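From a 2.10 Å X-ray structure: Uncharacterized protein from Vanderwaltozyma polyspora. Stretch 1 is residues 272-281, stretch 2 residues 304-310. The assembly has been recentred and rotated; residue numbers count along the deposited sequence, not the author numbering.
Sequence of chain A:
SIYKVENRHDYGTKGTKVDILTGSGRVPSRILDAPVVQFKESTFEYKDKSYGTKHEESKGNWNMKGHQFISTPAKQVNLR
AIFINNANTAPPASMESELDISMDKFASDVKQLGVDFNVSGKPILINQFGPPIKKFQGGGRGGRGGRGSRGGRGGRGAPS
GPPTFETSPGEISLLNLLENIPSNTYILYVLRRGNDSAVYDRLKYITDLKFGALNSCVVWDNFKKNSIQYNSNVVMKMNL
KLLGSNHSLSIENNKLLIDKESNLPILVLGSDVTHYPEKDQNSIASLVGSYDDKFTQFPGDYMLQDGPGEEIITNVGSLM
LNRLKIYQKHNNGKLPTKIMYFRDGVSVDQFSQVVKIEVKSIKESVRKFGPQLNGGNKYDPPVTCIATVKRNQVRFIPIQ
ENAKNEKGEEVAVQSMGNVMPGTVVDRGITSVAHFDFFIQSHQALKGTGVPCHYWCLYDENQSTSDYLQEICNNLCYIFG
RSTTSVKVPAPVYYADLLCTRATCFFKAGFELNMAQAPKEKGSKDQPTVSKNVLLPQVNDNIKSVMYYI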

# COMPACT_ATOMS: atom_id res chain seq x y z
N ASP A 272 8.07 -0.24 6.65
CA ASP A 272 9.14 -0.40 5.69
C ASP A 272 10.22 0.61 6.06
O ASP A 272 9.96 1.61 6.74
CB ASP A 272 8.64 -0.19 4.23
CG ASP A 272 9.72 -0.44 3.18
OD1 ASP A 272 10.41 -1.47 3.25
OD2 ASP A 272 9.83 0.37 2.24
N VAL A 273 11.43 0.32 5.62
CA VAL A 273 12.55 1.25 5.71
C VAL A 273 13.18 1.34 4.33
O VAL A 273 13.34 0.33 3.64
CB VAL A 273 13.61 0.79 6.74
CG1 VAL A 273 14.68 1.87 6.92
CG2 VAL A 273 12.95 0.49 8.04
N THR A 274 13.52 2.56 3.91
CA THR A 274 14.29 2.74 2.70
C THR A 274 15.55 3.51 3.05
O THR A 274 15.57 4.32 3.98
CB THR A 274 13.52 3.50 1.63
OG1 THR A 274 13.03 4.73 2.20
CG2 THR A 274 12.35 2.65 1.14
N HIS A 275 16.61 3.27 2.28
CA HIS A 275 17.92 3.77 2.64
C HIS A 275 18.42 4.76 1.61
O HIS A 275 18.03 4.72 0.44
CB HIS A 275 18.91 2.62 2.77
CG HIS A 275 18.47 1.58 3.75
ND1 HIS A 275 18.43 1.81 5.10
CD2 HIS A 275 18.03 0.31 3.56
CE1 HIS A 275 17.99 0.73 5.72
NE2 HIS A 275 17.74 -0.19 4.81
N TYR A 276 19.28 5.66 2.08
CA TYR A 276 19.97 6.63 1.25
C TYR A 276 19.04 7.36 0.29
O TYR A 276 19.15 7.21 -0.94
CB TYR A 276 21.12 5.96 0.51
CG TYR A 276 22.06 5.25 1.46
CD1 TYR A 276 22.81 5.97 2.39
CD2 TYR A 276 22.17 3.86 1.46
CE1 TYR A 276 23.66 5.32 3.28
CE2 TYR A 276 23.02 3.20 2.35
CZ TYR A 276 23.76 3.95 3.25
OH TYR A 276 24.59 3.31 4.15
N PRO A 277 18.09 8.15 0.80
CA PRO A 277 17.26 8.96 -0.11
C PRO A 277 18.09 9.93 -0.92
O PRO A 277 17.73 10.28 -2.05
CB PRO A 277 16.28 9.67 0.84
CG PRO A 277 16.98 9.68 2.17
CD PRO A 277 17.77 8.40 2.22
N GLU A 278 19.19 10.40 -0.34
CA GLU A 278 20.32 10.99 -1.05
C GLU A 278 21.57 10.30 -0.53
O GLU A 278 21.50 9.49 0.40
CB GLU A 278 20.38 12.51 -0.85
CG GLU A 278 19.18 13.27 -1.38
CD GLU A 278 19.16 13.33 -2.88
OE1 GLU A 278 20.15 12.89 -3.51
OE2 GLU A 278 18.18 13.85 -3.45
N LYS A 279 22.72 10.62 -1.11
CA LYS A 279 23.93 9.90 -0.75
C LYS A 279 24.31 10.21 0.69
O LYS A 279 24.28 11.37 1.12
CB LYS A 279 25.08 10.26 -1.70
CG LYS A 279 26.14 9.19 -1.77
CD LYS A 279 27.51 9.70 -1.34
CE LYS A 279 28.16 10.59 -2.40
NZ LYS A 279 29.54 11.00 -2.01
N ASP A 280 24.62 9.16 1.45
CA ASP A 280 25.06 9.23 2.84
C ASP A 280 23.99 9.74 3.79
O ASP A 280 24.30 10.14 4.92
CB ASP A 280 26.33 10.08 2.97
CG ASP A 280 27.48 9.53 2.14
OD1 ASP A 280 27.59 8.29 2.02
OD2 ASP A 280 28.27 10.34 1.61
N GLN A 281 22.73 9.74 3.39
CA GLN A 281 21.69 10.30 4.24
C GLN A 281 21.02 9.22 5.08
O GLN A 281 21.10 8.02 4.78
CB GLN A 281 20.66 11.06 3.40
CG GLN A 281 21.25 12.29 2.74
CD GLN A 281 22.03 13.14 3.73
OE1 GLN A 281 21.47 13.65 4.71
NE2 GLN A 281 23.33 13.29 3.50
N LEU A 304 12.38 10.12 9.88
CA LEU A 304 13.77 9.95 9.50
C LEU A 304 14.46 9.08 10.54
O LEU A 304 14.30 9.31 11.74
CB LEU A 304 14.46 11.31 9.40
CG LEU A 304 15.81 11.31 8.68
CD1 LEU A 304 15.62 10.93 7.22
CD2 LEU A 304 16.47 12.67 8.81
N GLN A 305 15.20 8.07 10.09
CA GLN A 305 15.96 7.24 11.02
C GLN A 305 17.14 8.03 11.60
O GLN A 305 17.45 9.14 11.18
CB GLN A 305 16.47 5.98 10.33
CG GLN A 305 15.38 5.01 9.93
CD GLN A 305 15.12 3.98 11.01
OE1 GLN A 305 14.40 4.24 11.97
NE2 GLN A 305 15.72 2.80 10.86
N ASP A 306 17.85 7.39 12.54
CA ASP A 306 18.93 8.04 13.27
C ASP A 306 20.24 8.10 12.50
O ASP A 306 21.06 8.96 12.80
CB ASP A 306 19.16 7.31 14.60
CG ASP A 306 18.06 7.59 15.61
OD1 ASP A 306 17.46 8.68 15.54
OD2 ASP A 306 17.81 6.72 16.47
N GLY A 307 20.45 7.21 11.53
CA GLY A 307 21.69 7.18 10.80
C GLY A 307 21.53 6.55 9.43
O GLY A 307 20.46 6.05 9.07
N PRO A 308 22.60 6.57 8.63
CA PRO A 308 22.53 6.01 7.28
C PRO A 308 22.57 4.49 7.29
O PRO A 308 23.21 3.87 8.13
CB PRO A 308 23.78 6.58 6.60
CG PRO A 308 24.74 6.75 7.72
CD PRO A 308 23.93 7.12 8.93
N GLY A 309 21.87 3.90 6.31
CA GLY A 309 21.79 2.45 6.23
C GLY A 309 21.28 1.79 7.49
O GLY A 309 21.65 0.64 7.78
N GLU A 310 20.44 2.47 8.25
CA GLU A 310 19.94 1.91 9.50
C GLU A 310 18.67 1.11 9.21
O GLU A 310 17.64 1.68 8.85
CB GLU A 310 19.68 3.00 10.54
CG GLU A 310 19.00 2.45 11.78
CD GLU A 310 19.21 3.31 13.00
OE1 GLU A 310 20.08 4.21 12.93
OE2 GLU A 310 18.52 3.09 14.01
O HOH W 1 20.22 5.48 4.67

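No direct hydrogen bond joins the two stretches; one water links their backbones instead. It accepts from Tyr276 N and from Gly309 N, each 2.8 Å from its oxygen, and donates to Gln281 O at 2.7 Å. Two donors and one acceptor are thus satisfied at a single site. Gln281 O also receives a CA-H...O contact from Pro308 CA at 3.5 Å.

The rest is packing, and the contact is small, burying 329 Å² in all. Tyr276 starts sideways from its CA, but its m rotamer brings the ring to stretch 2. Tyr276 CE1 lies 3.6 Å from Pro308 CB, an apolar contact. Gly309 lies in a type II turn from Gly307 to Glu310 and suits its place twice over. Its phi of 55° favours glycine, and a CB there would sit 2.7 Å from Tyr276 OH, a clash. His275 points toward stretch 2, with ND1 3.6 Å from Gly309 CA. Its ring edge meets the carbonyl of Glu310, with CE1 3.3 Å from Glu310 O.

The same carbonyl oxygen takes a hydrogen bond from Gln305 NE2 at 3.0 Å, within stretch 2. Buried Val273 covers this site, with CG1 3.5 Å from Glu310 O. A type II turn from Glu278 to Gln281, closed by Gln281 N to Glu278 O at 3.2 Å, leads stretch 1 back to Pro308.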